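Local atomic coordinates of Tle cognate immunity protein 4 C-terminal domain-containing protein (Pseudomonas aeruginosa PAO1, PDB entry 4R1D), a protein that serves as the immunity protein Tli4, binding the type VI secretion lipase effector Tle4 and probably protecting the bacterium from its own toxin. Residues W6-H9 against F14-D17; A46-R51 against D96-S101; S83-V88 against K111-V116; V168-P171 against G175-F178. All coordinates share one frame; numbering follows the deposited sequence.

Contact 1 (W6-H9 against F14-D17); sequences WITH and FLID
With CG lying anti to the carbonyl carbon (chi1 -56°), the carboxylate of Asp17 is carried over the same face of the sheet as Thr8, whose OG1 takes the equivalent place (chi1 -64°). The two side chains therefore run alongside each other with their ends in the same direction, and Thr8 OG1 donates to Asp17 OD1 at 2.7 Å. The hydroxyl comes from above the carboxylate plane, 52° out of it. Thr8 CG2, on the other branch, reaches 4.1 Å from Leu15 CB.

Beneath this polar pair lies an antiparallel hairpin. His9 and Ile16 form its hydrogen-bonded pair: His9 N gives an almost straight bond of 2.8 Å to Ile16 O, and Ile16 N returns one of 3.1 Å to His9 O. Thr8 and Asp17 form the adjoining non-hydrogen-bonded pair, where the alpha carbons are 4.3 Å apart and Asp17 CA approaches Ile7 O at 3.3 Å. On the far side of Asp17, the benzo edge of the Trp6 indole is turned to its CB, with CE3 4.0 Å from that carbon, while the indole also packs on helix 281-292.

Lys3 NZ forms a salt bridge with Asp17 OD2, and Arg296 with OD1. The buried carboxylate thus gathers two cationic side chains and a hydroxyl, a setting that would be expected to favour its ionised form and that ties the hairpin to strand 296-297.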
loop_
_atom_site.group_PDB
_atom_site.type_symbol
_atom_site.label_atom_id
_atom_site.label_comp_id
_atom_site.label_asym_id
_atom_site.label_seq_id
_atom_site.Cartn_x
_atom_site.Cartn_y
_atom_site.Cartn_z
ATOM N N TRP B 6 19.382 20.784 25.055
ATOM C CA TRP B 6 18.184 20.071 24.607
ATOM C C TRP B 6 16.993 21.019 24.575
ATOM O O TRP B 6 16.946 21.995 25.325
ATOM C CB TRP B 6 17.883 18.860 25.492
ATOM C CG TRP B 6 18.756 17.694 25.208
ATOM C CD1 TRP B 6 20.102 17.713 24.953
ATOM C CD2 TRP B 6 18.349 16.324 25.108
ATOM N NE1 TRP B 6 20.557 16.429 24.728
ATOM C CE2 TRP B 6 19.498 15.563 24.818
ATOM C CE3 TRP B 6 17.122 15.666 25.250
ATOM C CZ2 TRP B 6 19.455 14.177 24.655
ATOM C CZ3 TRP B 6 17.087 14.296 25.094
ATOM C CH2 TRP B 6 18.243 13.566 24.808
ATOM N N ILE B 7 16.039 20.735 23.692
ATOM C CA ILE B 7 14.889 21.604 23.472
ATOM C C ILE B 7 13.586 20.895 23.837
ATOM O O ILE B 7 13.339 19.763 23.398
ATOM C CB ILE B 7 14.811 22.035 21.987
ATOM C CG1 ILE B 7 16.084 22.781 21.580
ATOM C CG2 ILE B 7 13.575 22.882 21.717
ATOM C CD1 ILE B 7 16.188 23.041 20.085
ATOM N N THR B 8 12.759 21.560 24.632
ATOM C CA THR B 8 11.435 21.042 24.976
ATOM C C THR B 8 10.441 21.428 23.883
ATOM O O THR B 8 10.253 22.612 23.598
ATOM C CB THR B 8 10.960 21.585 26.340
ATOM O OG1 THR B 8 11.836 21.118 27.377
ATOM C CG2 THR B 8 9.526 21.153 26.633
ATOM N N HIS B 9 9.820 20.422 23.268
ATOM C CA HIS B 9 8.918 20.622 22.145
ATOM C C HIS B 9 7.481 20.319 22.562
ATOM O O HIS B 9 7.236 19.423 23.366
ATOM C CB HIS B 9 9.286 19.683 20.985
ATOM C CG HIS B 9 10.633 19.945 20.388
ATOM N ND1 HIS B 9 10.820 20.798 19.323
ATOM C CD2 HIS B 9 11.853 19.446 20.690
ATOM C CE1 HIS B 9 12.101 20.831 19.006
ATOM N NE2 HIS B 9 12.751 20.015 19.817
ATOM N N PHE B 14 1.136 17.117 24.463
ATOM C CA PHE B 14 2.315 16.644 25.185
ATOM C C PHE B 14 3.572 17.487 24.996
ATOM O O PHE B 14 3.656 18.299 24.082
ATOM C CB PHE B 14 2.589 15.170 24.832
ATOM C CG PHE B 14 1.572 14.228 25.419
ATOM C CD1 PHE B 14 1.849 13.528 26.588
ATOM C CD2 PHE B 14 0.323 14.087 24.834
ATOM C CE1 PHE B 14 0.909 12.691 27.148
ATOM C CE2 PHE B 14 -0.631 13.247 25.397
ATOM C CZ PHE B 14 -0.336 12.551 26.550
ATOM N N LEU B 15 4.539 17.268 25.881
ATOM C CA LEU B 15 5.886 17.828 25.748
ATOM C C LEU B 15 6.898 16.687 25.687
ATOM O O LEU B 15 6.670 15.618 26.253
ATOM C CB LEU B 15 6.229 18.693 26.973
ATOM C CG LEU B 15 5.309 19.859 27.327
ATOM C CD1 LEU B 15 5.762 20.480 28.650
ATOM C CD2 LEU B 15 5.309 20.894 26.222
ATOM N N ILE B 16 8.024 16.930 25.022
ATOM C CA ILE B 16 9.119 15.979 24.976
ATOM C C ILE B 16 10.404 16.757 24.730
ATOM O O ILE B 16 10.382 17.785 24.060
ATOM C CB ILE B 16 8.919 14.935 23.848
ATOM C CG1 ILE B 16 9.895 13.770 24.018
ATOM C CG2 ILE B 16 9.064 15.586 22.466
ATOM C CD1 ILE B 16 9.658 12.619 23.024
ATOM N N ASP B 17 11.520 16.276 25.277
ATOM C CA ASP B 17 12.809 16.927 25.065
ATOM C C ASP B 17 13.658 16.187 24.037
ATOM O O ASP B 17 13.728 14.965 24.063
ATOM C CB ASP B 17 13.585 17.021 26.387
ATOM C CG ASP B 17 12.797 17.731 27.490
ATOM O OD1 ASP B 17 11.823 18.450 27.193
ATOM O OD2 ASP B 17 13.161 17.567 28.670
#

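Contact 2 (A46-R51 against D96-S101); sequences AARVDR and DTYVTS
The helical segment 46-51 and the extended segment 96-101 come closest at Val49 and Tyr98, whose alpha carbons remain 8.1 Å apart, so side chains alone bridge the gap. This is helix-on-sheet packing in the N-terminal domain: helix 42-58 lies against one side of strand 92-100, while helix 119-132 meets the other through Thr97 and Val99. Regular helical bonding, such as Asp50 N to Ala46 O at 3.0 Å, holds the first segment in shape.

The strand sends Tyr98 towards the helix, and Val49 meets the phenol over one face. Its CG2 branch stands 3.8 Å from the ring centroid and only 14° off the ring normal, a clear CH-pi contact. That methyl is placed there by a chi1 of 171°, which sets CG1 anti to the backbone N and leaves CG2 beside it. Leu45 and Leu52 of the same helix also touch Tyr98, making the ring part of a wider apolar seam.

Arg48 crosses the tyrosine at about a right angle, bringing its CD to 3.8 Å from Tyr98 CE1. Its chain then bends at chi3 (-67°), and NE forms a salt bridge with Asp40. The guanidinium remains linked to the phenol through a water that accepts from Arg48 NH1 and donates to Tyr98 OH. The hydroxyl spends its own proton on Asp96, a residue also salt-bridged to Arg109: Tyr98 OH lies 2.6 Å from Asp96 OD2, approaching it from above the carboxylate plane.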
loop_
_atom_site.group_PDB
_atom_site.type_symbol
_atom_site.label_atom_id
_atom_site.label_comp_id
_atom_site.label_asym_id
_atom_site.label_seq_id
_atom_site.Cartn_x
_atom_site.Cartn_y
_atom_site.Cartn_z
ATOM N N ALA B 46 -5.413 33.347 -0.816
ATOM C CA ALA B 46 -6.628 33.717 -1.539
ATOM C C ALA B 46 -6.595 33.172 -2.953
ATOM O O ALA B 46 -7.593 32.648 -3.453
ATOM C CB ALA B 46 -6.800 35.235 -1.561
ATOM N N ALA B 47 -5.439 33.301 -3.593
ATOM C CA ALA B 47 -5.263 32.878 -4.975
ATOM C C ALA B 47 -5.287 31.356 -5.081
ATOM O O ALA B 47 -5.808 30.796 -6.049
ATOM C CB ALA B 47 -3.957 33.431 -5.529
ATOM N N ARG B 48 -4.709 30.694 -4.082
ATOM C CA ARG B 48 -4.730 29.234 -4.000
ATOM C C ARG B 48 -6.167 28.707 -3.948
ATOM O O ARG B 48 -6.535 27.782 -4.679
ATOM C CB ARG B 48 -3.971 28.768 -2.749
ATOM C CG ARG B 48 -4.213 27.305 -2.385
ATOM C CD ARG B 48 -3.772 26.998 -0.953
ATOM N NE ARG B 48 -2.324 27.092 -0.755
ATOM C CZ ARG B 48 -1.487 26.057 -0.801
ATOM N NH1 ARG B 48 -1.937 24.832 -1.061
ATOM N NH2 ARG B 48 -0.189 26.249 -0.600
ATOM N N VAL B 49 -6.969 29.294 -3.070
ATOM C CA VAL B 49 -8.354 28.860 -2.887
ATOM C C VAL B 49 -9.225 29.155 -4.108
ATOM O O VAL B 49 -10.007 28.303 -4.543
ATOM C CB VAL B 49 -8.966 29.490 -1.630
ATOM C CG1 VAL B 49 -10.466 29.216 -1.555
ATOM C CG2 VAL B 49 -8.257 28.972 -0.391
ATOM N N ASP B 50 -9.089 30.356 -4.664
ATOM C CA ASP B 50 -9.843 30.717 -5.865
ATOM C C ASP B 50 -9.458 29.810 -7.020
ATOM O O ASP B 50 -10.308 29.412 -7.810
ATOM C CB ASP B 50 -9.614 32.181 -6.260
ATOM C CG ASP B 50 -10.298 33.160 -5.327
ATOM O OD1 ASP B 50 -11.221 32.755 -4.591
ATOM O OD2 ASP B 50 -9.919 34.350 -5.341
ATOM N N ARG B 51 -8.169 29.492 -7.124
ATOM C CA ARG B 51 -7.672 28.649 -8.205
ATOM C C ARG B 51 -8.311 27.267 -8.164
ATOM O O ARG B 51 -8.684 26.709 -9.197
ATOM C CB ARG B 51 -6.155 28.495 -8.105
ATOM C CG ARG B 51 -5.536 27.654 -9.208
ATOM C CD ARG B 51 -4.103 27.258 -8.855
ATOM N NE ARG B 51 -4.006 25.829 -8.556
ATOM C CZ ARG B 51 -4.195 25.291 -7.352
ATOM N NH1 ARG B 51 -4.484 26.059 -6.303
ATOM N NH2 ARG B 51 -4.092 23.979 -7.198
ATOM N N ASP B 96 -12.673 20.740 1.718
ATOM C CA ASP B 96 -11.312 21.272 1.771
ATOM C C ASP B 96 -11.322 22.592 2.553
ATOM O O ASP B 96 -11.673 23.636 1.996
ATOM C CB ASP B 96 -10.836 21.499 0.342
ATOM C CG ASP B 96 -9.341 21.773 0.240
ATOM O OD1 ASP B 96 -8.666 21.668 1.269
ATOM O OD2 ASP B 96 -8.870 22.076 -0.884
ATOM N N THR B 97 -10.961 22.550 3.834
ATOM C CA THR B 97 -11.035 23.754 4.676
ATOM C C THR B 97 -9.705 24.487 4.794
ATOM O O THR B 97 -8.646 23.871 4.967
ATOM C CB THR B 97 -11.533 23.477 6.108
ATOM O OG1 THR B 97 -10.550 22.730 6.828
ATOM C CG2 THR B 97 -12.889 22.739 6.119
ATOM N N TYR B 98 -9.777 25.809 4.712
ATOM C CA TYR B 98 -8.615 26.661 4.917
ATOM C C TYR B 98 -8.892 27.527 6.135
ATOM O O TYR B 98 -9.966 28.122 6.260
ATOM C CB TYR B 98 -8.355 27.495 3.660
ATOM C CG TYR B 98 -8.059 26.599 2.485
ATOM C CD1 TYR B 98 -6.759 26.245 2.184
ATOM C CD2 TYR B 98 -9.089 26.033 1.731
ATOM C CE1 TYR B 98 -6.472 25.390 1.137
ATOM C CE2 TYR B 98 -8.812 25.174 0.678
ATOM C CZ TYR B 98 -7.497 24.857 0.392
ATOM O OH TYR B 98 -7.186 24.009 -0.644
ATOM N N VAL B 99 -7.940 27.565 7.052
ATOM C CA VAL B 99 -8.179 28.219 8.336
ATOM C C VAL B 99 -6.908 28.901 8.805
ATOM O O VAL B 99 -5.803 28.431 8.526
ATOM C CB VAL B 99 -8.683 27.215 9.400
ATOM C CG1 VAL B 99 -7.636 26.141 9.689
ATOM C CG2 VAL B 99 -9.099 27.938 10.679
ATOM N N THR B 100 -7.069 30.019 9.505
ATOM C CA THR B 100 -5.933 30.815 9.948
ATOM C C THR B 100 -5.894 30.947 11.463
ATOM O O THR B 100 -6.925 30.972 12.117
ATOM C CB THR B 100 -5.994 32.225 9.333
ATOM O OG1 THR B 100 -7.260 32.820 9.645
ATOM C CG2 THR B 100 -5.842 32.141 7.829
ATOM N N SER B 101 -4.692 31.034 12.021
ATOM C CA SER B 101 -4.540 31.243 13.451
ATOM C C SER B 101 -4.721 32.724 13.777
ATOM O O SER B 101 -4.589 33.580 12.896
ATOM C CB SER B 101 -3.152 30.784 13.894
ATOM O OG SER B 101 -2.160 31.375 13.070
HETATM O O HOH W 1 -4.544 23.851 -1.771
#

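Contact 3 (S83-V88 against K111-V116)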
loop_
_atom_site.group_PDB
_atom_site.type_symbol
_atom_site.label_atom_id
_atom_site.label_comp_id
_atom_site.label_asym_id
_atom_site.label_seq_id
_atom_site.Cartn_x
_atom_site.Cartn_y
_atom_site.Cartn_z
ATOM N N SER B 83 -16.919 19.705 -2.527
ATOM C CA SER B 83 -17.075 19.052 -3.821
ATOM C C SER B 83 -17.490 17.612 -3.580
ATOM O O SER B 83 -17.382 17.125 -2.461
ATOM C CB SER B 83 -15.760 19.105 -4.614
ATOM O OG SER B 83 -14.714 18.429 -3.921
ATOM N N TRP B 84 -17.990 16.935 -4.610
ATOM C CA TRP B 84 -18.190 15.487 -4.518
ATOM C C TRP B 84 -16.842 14.798 -4.301
ATOM O O TRP B 84 -15.832 15.236 -4.838
ATOM C CB TRP B 84 -18.867 14.953 -5.785
ATOM C CG TRP B 84 -20.340 15.241 -5.802
ATOM C CD1 TRP B 84 -21.011 16.046 -6.677
ATOM C CD2 TRP B 84 -21.318 14.733 -4.891
ATOM N NE1 TRP B 84 -22.354 16.068 -6.366
ATOM C CE2 TRP B 84 -22.566 15.271 -5.272
ATOM C CE3 TRP B 84 -21.264 13.878 -3.785
ATOM C CZ2 TRP B 84 -23.742 14.974 -4.593
ATOM C CZ3 TRP B 84 -22.435 13.584 -3.114
ATOM C CH2 TRP B 84 -23.657 14.131 -3.520
ATOM N N SER B 85 -16.824 13.715 -3.528
ATOM C CA SER B 85 -15.556 13.052 -3.212
ATOM C C SER B 85 -14.987 12.239 -4.378
ATOM O O SER B 85 -13.816 11.852 -4.360
ATOM C CB SER B 85 -15.692 12.179 -1.968
ATOM O OG SER B 85 -16.596 11.128 -2.201
ATOM N N SER B 86 -15.818 11.967 -5.382
ATOM C CA SER B 86 -15.363 11.376 -6.637
ATOM C C SER B 86 -16.412 11.618 -7.701
ATOM O O SER B 86 -17.503 12.109 -7.407
ATOM C CB SER B 86 -15.138 9.867 -6.511
ATOM O OG SER B 86 -16.362 9.174 -6.698
ATOM N N GLU B 87 -16.093 11.244 -8.934
ATOM C CA GLU B 87 -17.027 11.471 -10.025
ATOM C C GLU B 87 -18.204 10.502 -10.036
ATOM O O GLU B 87 -19.073 10.597 -10.906
ATOM C CB GLU B 87 -16.289 11.499 -11.366
ATOM C CG GLU B 87 -15.324 12.672 -11.437
ATOM C CD GLU B 87 -14.609 12.793 -12.765
ATOM O OE1 GLU B 87 -14.776 11.900 -13.627
ATOM O OE2 GLU B 87 -13.874 13.791 -12.937
ATOM N N VAL B 88 -18.237 9.572 -9.085
ATOM C CA VAL B 88 -19.415 8.715 -8.922
ATOM C C VAL B 88 -19.938 8.679 -7.491
ATOM O O VAL B 88 -20.852 7.912 -7.175
ATOM C CB VAL B 88 -19.179 7.270 -9.406
ATOM C CG1 VAL B 88 -18.770 7.267 -10.879
ATOM C CG2 VAL B 88 -18.145 6.566 -8.525
ATOM N N LYS B 111 -8.215 19.018 4.931
ATOM C CA LYS B 111 -9.122 18.492 3.916
ATOM C C LYS B 111 -9.473 17.045 4.195
ATOM O O LYS B 111 -8.606 16.235 4.512
ATOM C CB LYS B 111 -8.487 18.607 2.525
ATOM C CG LYS B 111 -9.333 18.006 1.394
ATOM C CD LYS B 111 -8.613 18.097 0.058
ATOM C CE LYS B 111 -7.333 17.283 0.057
ATOM N NZ LYS B 111 -6.684 17.265 -1.286
ATOM N N GLY B 112 -10.753 16.718 4.073
ATOM C CA GLY B 112 -11.158 15.343 4.266
ATOM C C GLY B 112 -12.580 15.099 3.827
ATOM O O GLY B 112 -13.295 16.026 3.462
ATOM N N LYS B 113 -12.996 13.840 3.859
ATOM C CA LYS B 113 -14.346 13.504 3.417
ATOM C C LYS B 113 -15.379 13.745 4.506
ATOM O O LYS B 113 -15.109 13.566 5.697
ATOM C CB LYS B 113 -14.392 12.053 2.929
ATOM C CG LYS B 113 -13.596 11.841 1.665
ATOM C CD LYS B 113 -13.746 10.438 1.119
ATOM C CE LYS B 113 -12.663 9.531 1.665
ATOM N NZ LYS B 113 -12.631 8.245 0.926
ATOM N N VAL B 114 -16.576 14.148 4.078
ATOM C CA VAL B 114 -17.677 14.422 4.979
ATOM C C VAL B 114 -18.938 13.756 4.413
ATOM O O VAL B 114 -19.156 13.758 3.207
ATOM C CB VAL B 114 -17.888 15.947 5.105
ATOM C CG1 VAL B 114 -19.252 16.270 5.684
ATOM C CG2 VAL B 114 -16.754 16.573 5.925
ATOM N N SER B 115 -19.758 13.174 5.276
ATOM C CA SER B 115 -20.986 12.550 4.792
ATOM C C SER B 115 -22.014 13.598 4.389
ATOM O O SER B 115 -22.170 14.617 5.054
ATOM C CB SER B 115 -21.578 11.589 5.826
ATOM O OG SER B 115 -20.962 10.311 5.751
ATOM N N VAL B 116 -22.712 13.334 3.294
ATOM C CA VAL B 116 -23.787 14.214 2.854
ATOM C C VAL B 116 -24.734 14.514 4.014
ATOM O O VAL B 116 -25.074 15.673 4.271
ATOM C CB VAL B 116 -24.575 13.579 1.704
ATOM C CG1 VAL B 116 -25.798 14.430 1.367
ATOM C CG2 VAL B 116 -23.686 13.428 0.489
#
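Ser85 OG is hydrogen-bonded to Thr92 OG1, on the strand that runs between the two segments, while Ser85 CB meets Lys113 CD at 4.0 Å. The lysine chain bends at chi3 (-92°), and its NZ makes a weak hydrogen bond with Asn403 of the partner chain. Farther along the loop, Ser86 OG accepts from Val88 N at 3.1 Å, an ST turn that shapes the backbone just after the strand.

Within the immunity protein the two segments meet through carbon atoms, and the second point of touch joins Trp84 to Val116. The Trp84 side chain leaves its backbone pointing away from the other segment, yet the length of the indole carries its six-membered ring back to Val116. CZ3 of Trp84 comes 3.8 Å from Val116 CG2, and CH2 of the same ring lies 4.1 Å from that methyl. The two side chains cross at a slant. With a chi1 of 173°, Val116 holds CG1 anti to the backbone N and presents CG2 to the indole, which also meets the rings of His61 and Tyr93.

Next to Val116, Ser115 OG is hydrogen-bonded to Asp402 OD2 and Gly399 N of the partner chain, which places the contact at the interface with Tle4. Strands 79-84 and 107-115 are not direct neighbours: strand 92-100 runs between them, pairing with both, and Tyr93 on that central strand also touches Val116. The contact thus reaches across the intervening strand, near its Thr92 end.

Contact 4 (V168-P171 against G175-F178)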
loop_
_atom_site.group_PDB
_atom_site.type_symbol
_atom_site.label_atom_id
_atom_site.label_comp_id
_atom_site.label_asym_id
_atom_site.label_seq_id
_atom_site.Cartn_x
_atom_site.Cartn_y
_atom_site.Cartn_z
ATOM N N VAL B 168 12.134 11.695 14.111
ATOM C CA VAL B 168 13.340 12.416 14.495
ATOM C C VAL B 168 14.575 11.640 14.096
ATOM O O VAL B 168 14.666 10.438 14.361
ATOM C CB VAL B 168 13.376 12.617 16.029
ATOM C CG1 VAL B 168 14.516 13.548 16.425
ATOM C CG2 VAL B 168 12.052 13.181 16.511
ATOM N N THR B 169 15.530 12.323 13.469
ATOM C CA THR B 169 16.843 11.724 13.247
ATOM C C THR B 169 17.934 12.507 13.959
ATOM O O THR B 169 17.735 13.664 14.363
ATOM C CB THR B 169 17.188 11.547 11.741
ATOM O OG1 THR B 169 17.327 12.822 11.108
ATOM C CG2 THR B 169 16.086 10.733 11.029
ATOM N N PHE B 170 19.080 11.854 14.123
ATOM C CA PHE B 170 20.169 12.390 14.930
ATOM C C PHE B 170 21.458 12.347 14.121
ATOM O O PHE B 170 21.939 11.269 13.778
ATOM C CB PHE B 170 20.327 11.553 16.202
ATOM C CG PHE B 170 19.033 11.325 16.944
ATOM C CD1 PHE B 170 18.647 12.177 17.966
ATOM C CD2 PHE B 170 18.207 10.258 16.620
ATOM C CE1 PHE B 170 17.456 11.982 18.645
ATOM C CE2 PHE B 170 17.017 10.056 17.299
ATOM C CZ PHE B 170 16.638 10.914 18.311
ATOM N N PRO B 171 22.008 13.523 13.785
ATOM C CA PRO B 171 23.238 13.584 12.982
ATOM C C PRO B 171 24.318 12.622 13.478
ATOM O O PRO B 171 24.953 11.943 12.665
ATOM C CB PRO B 171 23.685 15.039 13.157
ATOM C CG PRO B 171 22.401 15.791 13.284
ATOM C CD PRO B 171 21.434 14.861 14.014
ATOM N N GLY B 175 21.395 6.268 10.669
ATOM C CA GLY B 175 20.609 5.054 10.625
ATOM C C GLY B 175 19.541 4.981 11.698
ATOM O O GLY B 175 18.648 4.148 11.614
ATOM N N ALA B 176 19.628 5.840 12.708
ATOM C CA ALA B 176 18.626 5.843 13.777
ATOM C C ALA B 176 17.427 6.723 13.445
ATOM O O ALA B 176 17.567 7.797 12.858
ATOM C CB ALA B 176 19.247 6.287 15.094
ATOM N N ARG B 177 16.239 6.280 13.839
ATOM C CA ARG B 177 15.073 7.149 13.781
ATOM C C ARG B 177 14.234 6.948 15.027
ATOM O O ARG B 177 13.993 5.815 15.447
ATOM C CB ARG B 177 14.231 6.879 12.523
ATOM C CG ARG B 177 13.184 7.966 12.248
ATOM C CD ARG B 177 12.169 7.562 11.154
ATOM N NE ARG B 177 12.826 7.117 9.922
ATOM C CZ ARG B 177 13.404 7.930 9.047
ATOM N NH1 ARG B 177 13.401 9.239 9.259
ATOM N NH2 ARG B 177 13.990 7.431 7.960
ATOM N N PHE B 178 13.829 8.050 15.635
ATOM C CA PHE B 178 12.905 8.014 16.761
ATOM C C PHE B 178 11.549 8.507 16.291
ATOM O O PHE B 178 11.470 9.435 15.495
ATOM C CB PHE B 178 13.443 8.880 17.915
ATOM C CG PHE B 178 12.468 9.058 19.052
ATOM C CD1 PHE B 178 12.380 8.118 20.066
ATOM C CD2 PHE B 178 11.643 10.171 19.109
ATOM C CE1 PHE B 178 11.463 8.281 21.116
ATOM C CE2 PHE B 178 10.731 10.338 20.140
ATOM C CZ PHE B 178 10.636 9.390 21.142
HETATM O O HOH W 2 19.709 9.381 13.011
#
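Val168 and Phe178 face each other as an antiparallel hydrogen-bonded pair, with alpha carbons 5.0 Å apart: Val168 N donates to Phe178 O at 2.7 Å, and Phe178 N donates to Val168 O at 2.8 Å with the straighter geometry, 168° at the hydrogen.

Their side chains lie alongside one another, and Val168 CG2 meets the edge of the Phe178 ring, 4.0 Å from CD2. Phe170 swings its own ring back across the hairpin, its CG anti to the carbonyl carbon (chi1 -50°), until CZ stands 3.8 Å from Phe178 CB, which lies in the plane of the Phe170 ring at its edge. Beyond the paired residues a water sits between Phe170 N, from which it accepts, and Ala176 O, 2.7 Å from the water oxygen. Thr169 and Arg177 run side by side, with Thr169 CG2 3.5 Å from Arg177 NH1; the guanidinium's NH2 forms a salt bridge with Glu70 of the partner chain.

Ile291 of helix 281-292 packs on both phenylalanines. The whole is a beta hairpin of the C-terminal domain, formed by strands 162-169 and 176-183.

Overall arrangement
Contacts 1 and 4 both belong to hairpins and lie nearer the centre of the molecule than contacts 2 and 3. They meet directly: Ile16 CD1 packs 3.8 Å from Phe178 CE2, joining parts of the two family domains, with helix 281-292 touching both. Contact 1 adds a buried carboxylate with charged partners to its backbone bonds, whereas contact 4 is mainly aromatic and aliphatic. Contact 2 uses strand 92-100, and contact 3 the strands that flank it, 79-84 and 107-115; they touch where Asp96 OD1 approaches Lys111 CB at 3.3 Å. Contact 2 is buried under a helix; contact 3 is only partly buried and borders the partner chain, which also reaches contact 4 through Arg177.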